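PDB 3S6F: N-acetyltransferase domain-containing protein, which probably transfers an acetyl group from acetyl-coenzyme A to an amine, as a member of the GNAT family of N-acetyltransferases. Local coordinates for the interface of chains A and B. Numbering follows the deposited sequence. Chains: chain A/B, Hypothetical acetyltransferase.

Contacts 1 and 2 are two patches of one two-fold symmetric interface between chains A and B, with the centres of their C-alpha atoms about 16 Å apart. Both draw on strand 107-112 of chain A. Contact 1 uses its end at A:Leu110 to A:Cys112 and pairs it with strand 126-134 of chain B. Contact 2 uses its start, A:Met107, beside the turn between strands 60-68 and 73-75. Contact 1 joins the chains by hydrogen bonds and packing round B:Met131, contact 2 by apolar packing and water. Each has a twin with chains exchanged. The arrangement suggests a dimer, although the structure alone does not prove one.

Contact 1: the interface of chains A and B. Residues chain A 110-112, 117, 120, 125, 127; chain B 129-131.
A:Leu110 and B:Met131 pair backbone to backbone, and A:Cys112 pairs with B:Asn129 in the same way. Strand 107-112 of chain A thus runs antiparallel to strand 126-134 of chain B, an intermolecular sheet. A:Arg127 also bridges B:Met131 antiparallel, so the chain B strand lies between strands 107-112 and 126-134 of chain A. A:Leu110 N donates to B:Met131 O at 2.9 Å, and A:Leu110 O accepts from B:Met131 N. A:Cys112 N donates to B:Asn129 O, and B:Asn129 N returns a bond to A:Cys112 O.

Side-chain hydrogen bonds extend this pairing. The amide nitrogen ND2 of B:Asn129 also donates to A:Cys112 O (3.1 Å), from above the carbonyl plane. That oxygen therefore takes two donors from one residue. The amide oxygen OD1 lies at the edge of the A:Arg127 guanidinium, in its plane. The guanidinium and amide planes are turned 62° apart. The arginine chain, extended from CG to NE, carries the guanidinium edge to OD1. With both amide ends engaged, the asparagine is held against turning about chi2.

Apolar contacts gather round B:Met131, a selenomethionine. Its chain bends at chi2 and chi3 (-55° and -54°), which brings CE back to A:Tyr120 CB, 3.9 Å away. CB lies 3.7 Å from A:Leu125 CD2, and CG is 3.5 Å from A:Cys112 SG. A:Val117 CG2 touches the asparagine amide.

A:Arg127 NE and NH2 reach B:Asn129 OD1 from the same face of the amide, at 3.0 and 2.9 Å.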
loop_
_atom_site.group_PDB
_atom_site.type_symbol
_atom_site.label_atom_id
_atom_site.label_comp_id
_atom_site.label_asym_id
_atom_site.label_seq_id
_atom_site.Cartn_x
_atom_site.Cartn_y
_atom_site.Cartn_z
ATOM N N LEU A 110 -1.441 -2.982 6.360
ATOM C CA LEU A 110 -2.852 -2.890 5.999
ATOM C C LEU A 110 -3.584 -2.113 7.074
ATOM O O LEU A 110 -3.083 -1.955 8.177
ATOM C CB LEU A 110 -3.476 -4.283 5.761
ATOM C CG LEU A 110 -3.491 -5.212 6.977
ATOM C CD1 LEU A 110 -4.781 -5.041 7.820
ATOM C CD2 LEU A 110 -3.343 -6.660 6.510
ATOM N N SER A 111 -4.754 -1.621 6.713
ATOM C CA SER A 111 -5.652 -0.887 7.620
ATOM C C SER A 111 -6.840 -1.725 8.025
ATOM O O SER A 111 -7.383 -2.486 7.217
ATOM C CB SER A 111 -6.165 0.399 6.978
ATOM O OG SER A 111 -5.075 1.232 6.592
ATOM N N CYS A 112 -7.296 -1.568 9.266
ATOM C CA CYS A 112 -8.518 -2.257 9.661
ATOM C C CYS A 112 -9.209 -1.569 10.824
ATOM O O CYS A 112 -8.621 -0.761 11.537
ATOM C CB CYS A 112 -8.239 -3.728 9.963
ATOM S SG CYS A 112 -7.382 -4.031 11.514
ATOM N N VAL A 117 -8.978 -6.698 14.433
ATOM C CA VAL A 117 -7.634 -6.718 14.948
ATOM C C VAL A 117 -7.177 -8.124 15.388
ATOM O O VAL A 117 -6.081 -8.560 15.046
ATOM C CB VAL A 117 -7.439 -5.640 16.021
ATOM C CG1 VAL A 117 -6.126 -5.885 16.767
ATOM C CG2 VAL A 117 -7.456 -4.251 15.389
ATOM N N TYR A 120 -5.958 -10.467 12.612
ATOM C CA TYR A 120 -4.633 -10.144 12.114
ATOM C C TYR A 120 -3.525 -10.422 13.134
ATOM O O TYR A 120 -2.433 -10.862 12.774
ATOM C CB TYR A 120 -4.566 -8.694 11.624
ATOM C CG TYR A 120 -5.408 -8.455 10.401
ATOM C CD1 TYR A 120 -5.031 -9.002 9.181
ATOM C CD2 TYR A 120 -6.551 -7.672 10.432
ATOM C CE1 TYR A 120 -5.790 -8.817 8.020
ATOM C CE2 TYR A 120 -7.309 -7.466 9.261
ATOM C CZ TYR A 120 -6.919 -8.037 8.073
ATOM O OH TYR A 120 -7.637 -7.810 6.916
ATOM N N LEU A 125 0.694 -10.286 12.833
ATOM C CA LEU A 125 0.823 -8.858 12.551
ATOM C C LEU A 125 0.758 -8.070 13.853
ATOM O O LEU A 125 0.095 -8.485 14.808
ATOM C CB LEU A 125 -0.229 -8.356 11.555
ATOM C CG LEU A 125 -0.018 -8.806 10.096
ATOM C CD1 LEU A 125 -0.319 -10.272 9.851
ATOM C CD2 LEU A 125 -0.858 -7.929 9.149
ATOM N N ARG A 127 0.404 -3.985 15.677
ATOM C CA ARG A 127 -0.561 -2.925 15.582
ATOM C C ARG A 127 0.082 -1.547 15.740
ATOM O O ARG A 127 0.824 -1.316 16.719
ATOM C CB ARG A 127 -1.573 -3.167 16.699
ATOM C CG ARG A 127 -2.826 -2.392 16.651
ATOM C CD ARG A 127 -3.776 -2.781 17.838
ATOM N NE ARG A 127 -5.035 -2.042 17.773
ATOM C CZ ARG A 127 -6.073 -2.239 18.580
ATOM N NH1 ARG A 127 -6.002 -3.146 19.547
ATOM N NH2 ARG A 127 -7.172 -1.515 18.427
ATOM N N ASN B 129 -6.585 1.321 12.667
ATOM C CA ASN B 129 -5.500 0.430 13.052
ATOM C C ASN B 129 -4.663 0.075 11.836
ATOM O O ASN B 129 -5.221 -0.356 10.824
ATOM C CB ASN B 129 -6.042 -0.857 13.645
ATOM C CG ASN B 129 -6.963 -0.617 14.816
ATOM O OD1 ASN B 129 -6.498 -0.261 15.889
ATOM N ND2 ASN B 129 -8.248 -0.755 14.606
ATOM N N ALA B 130 -3.350 0.179 11.954
ATOM C CA ALA B 130 -2.412 -0.377 10.943
ATOM C C ALA B 130 -1.918 -1.711 11.484
ATOM O O ALA B 130 -1.294 -1.756 12.552
ATOM C CB ALA B 130 -1.241 0.555 10.692
HETATM N N MSE B 131 -2.195 -2.787 10.770
HETATM C CA MSE B 131 -1.623 -4.082 11.108
HETATM C C MSE B 131 -0.440 -4.282 10.171
HETATM O O MSE B 131 -0.530 -4.012 8.968
HETATM C CB MSE B 131 -2.632 -5.196 10.905
HETATM C CG MSE B 131 -3.959 -4.965 11.618
HETATM SE SE MSE B 131 -3.809 -4.647 13.541
HETATM C CE MSE B 131 -2.777 -6.242 14.048
#

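Contact 2: the interface of chains A and B. Residues chain A 68-69, 72-75, 107; chain B 43, 65, 67, 77-78.
A:Ala73 and B:Pro77 meet tip to side, the alanine methyl CB lying 3.6 Å from the proline CB. The same methyl also touches the proline CG. The selenomethionine A:Met107 approaches B:Pro77 with its terminal methyl. Its chain bends at chi3 (59°), and CE comes to 3.4 Å from the proline carbonyl oxygen O.

B:Leu67 reaches across with both branches. CD1 points at the backbone of A:Ala73 and A:Ala74. CD2 turns to A:Asp69 and lies 3.9 Å from its CB. A:Leu72 CD2 lies 4.0 Å from B:Leu78 CD1, the side chains crossing at about a right angle. The same A:Leu72 CD2 touches CD1 of B:Ile43, which crosses it obliquely.

A:Asp69 is the polar centre. Its CG sits between the backbone N and the carbonyl carbon (chi1 62°), which directs the carboxylate back over its own turn. OD1 accepts from A:Leu72 N at 2.8 Å and from A:Ala73 N at 3.0 Å. Both bonds are nearly straight, on the syn side but out of the carboxylate plane, one from each face. OD2 faces chain B but makes no direct hydrogen bond there. Two waters fill the step to B:Asn65, whose side chain crosses at about a right angle. Each water contacts both OD2 and the asparagine ND2. Water 1 also meets B:Ile43 O, 2.8 Å away. An alanine in place of A:Asp69 would probably leave the amides of A:Leu72 and A:Ala73 without their acceptor and the two waters without their link to chain A.

In the fold, A:Asp69 and A:Leu72 belong to the turn between strands 60-68 and 73-75 of chain A. The turn packs against B:Ile43 of helix 37-46, B:Leu67 of strand 60-68 and B:Leu78, just before strand 79-81. B:Pro77 lies against A:Ala73 and A:Met107, at the starts of strands 73-75 and 107-112.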
loop_
_atom_site.group_PDB
_atom_site.type_symbol
_atom_site.label_atom_id
_atom_site.label_comp_id
_atom_site.label_asym_id
_atom_site.label_seq_id
_atom_site.Cartn_x
_atom_site.Cartn_y
_atom_site.Cartn_z
ATOM N N SER A 68 2.644 -3.493 -4.272
ATOM C CA SER A 68 4.018 -3.742 -3.874
ATOM C C SER A 68 4.985 -3.014 -4.798
ATOM O O SER A 68 4.680 -2.816 -5.975
ATOM C CB SER A 68 4.293 -5.252 -3.985
ATOM O OG SER A 68 5.591 -5.536 -3.502
ATOM N N ASP A 69 6.174 -2.670 -4.277
ATOM C CA ASP A 69 7.280 -2.243 -5.114
ATOM C C ASP A 69 8.310 -3.357 -5.345
ATOM O O ASP A 69 9.266 -3.128 -6.055
ATOM C CB ASP A 69 7.934 -0.954 -4.596
ATOM C CG ASP A 69 8.561 -1.050 -3.229
ATOM O OD1 ASP A 69 8.881 -2.189 -2.773
ATOM O OD2 ASP A 69 8.700 0.034 -2.593
ATOM N N LEU A 72 10.909 -3.089 -1.066
ATOM C CA LEU A 72 10.851 -2.690 0.343
ATOM C C LEU A 72 9.467 -2.791 0.952
ATOM O O LEU A 72 9.375 -3.025 2.162
ATOM C CB LEU A 72 11.396 -1.283 0.530
ATOM C CG LEU A 72 11.850 -0.932 1.957
ATOM C CD1 LEU A 72 13.154 -1.630 2.294
ATOM C CD2 LEU A 72 11.934 0.602 2.144
ATOM N N ALA A 73 8.390 -2.555 0.177
ATOM C CA ALA A 73 7.091 -2.357 0.768
ATOM C C ALA A 73 5.926 -2.905 -0.031
ATOM O O ALA A 73 5.916 -2.809 -1.242
ATOM C CB ALA A 73 6.841 -0.848 1.071
ATOM N N ALA A 74 4.922 -3.352 0.711
ATOM C CA ALA A 74 3.683 -3.815 0.169
ATOM C C ALA A 74 2.542 -3.432 1.096
ATOM O O ALA A 74 2.714 -3.226 2.298
ATOM C CB ALA A 74 3.704 -5.323 -0.058
ATOM N N SER A 75 1.341 -3.326 0.532
ATOM C CA SER A 75 0.148 -3.164 1.339
ATOM C C SER A 75 -0.994 -3.985 0.778
ATOM O O SER A 75 -1.044 -4.292 -0.408
ATOM C CB SER A 75 -0.265 -1.703 1.451
ATOM O OG SER A 75 -0.722 -1.208 0.181
HETATM N N MSE A 107 8.524 -4.274 4.603
HETATM C CA MSE A 107 7.255 -3.761 5.129
HETATM C C MSE A 107 6.067 -4.387 4.432
HETATM O O MSE A 107 5.982 -4.343 3.212
HETATM C CB MSE A 107 7.152 -2.252 4.897
HETATM C CG MSE A 107 8.218 -1.452 5.573
HETATM SE SE MSE A 107 8.390 0.352 4.793
HETATM C CE MSE A 107 6.617 0.992 5.109
ATOM N N ILE B 43 13.826 1.804 -5.587
ATOM C CA ILE B 43 12.528 1.911 -4.915
ATOM C C ILE B 43 11.634 2.948 -5.589
ATOM O O ILE B 43 10.470 2.698 -5.877
ATOM C CB ILE B 43 12.737 2.211 -3.388
ATOM C CG1 ILE B 43 13.315 0.992 -2.678
ATOM C CG2 ILE B 43 11.440 2.664 -2.746
ATOM C CD1 ILE B 43 13.861 1.277 -1.282
ATOM N N ASN B 65 6.960 8.346 -1.575
ATOM C CA ASN B 65 6.571 7.399 -2.609
ATOM C C ASN B 65 5.188 6.841 -2.339
ATOM O O ASN B 65 4.644 6.966 -1.240
ATOM C CB ASN B 65 7.596 6.261 -2.792
ATOM C CG ASN B 65 7.651 5.287 -1.609
ATOM O OD1 ASN B 65 7.416 5.677 -0.471
ATOM N ND2 ASN B 65 8.053 4.044 -1.900
ATOM N N LEU B 67 2.467 3.359 -3.556
ATOM C CA LEU B 67 2.005 2.173 -4.286
ATOM C C LEU B 67 0.566 2.426 -4.671
ATOM O O LEU B 67 -0.170 3.074 -3.922
ATOM C CB LEU B 67 2.077 0.940 -3.378
ATOM C CG LEU B 67 3.361 0.778 -2.549
ATOM C CD1 LEU B 67 3.236 -0.470 -1.661
ATOM C CD2 LEU B 67 4.648 0.772 -3.388
ATOM N N PRO B 77 4.390 4.283 1.504
ATOM C CA PRO B 77 5.342 3.631 2.395
ATOM C C PRO B 77 6.301 4.546 3.130
ATOM O O PRO B 77 6.628 4.287 4.287
ATOM C CB PRO B 77 6.102 2.668 1.448
ATOM C CG PRO B 77 5.154 2.428 0.305
ATOM C CD PRO B 77 4.483 3.767 0.124
ATOM N N LEU B 78 6.824 5.542 2.421
ATOM C CA LEU B 78 7.933 6.375 2.897
ATOM C C LEU B 78 7.666 7.839 2.665
ATOM O O LEU B 78 7.251 8.236 1.572
ATOM C CB LEU B 78 9.237 5.997 2.190
ATOM C CG LEU B 78 9.725 4.555 2.283
ATOM C CD1 LEU B 78 10.870 4.336 1.284
ATOM C CD2 LEU B 78 10.128 4.176 3.720
HETATM O O HOH W 1 8.251 2.305 -4.184
HETATM O O HOH W 2 8.916 1.626 -0.349
#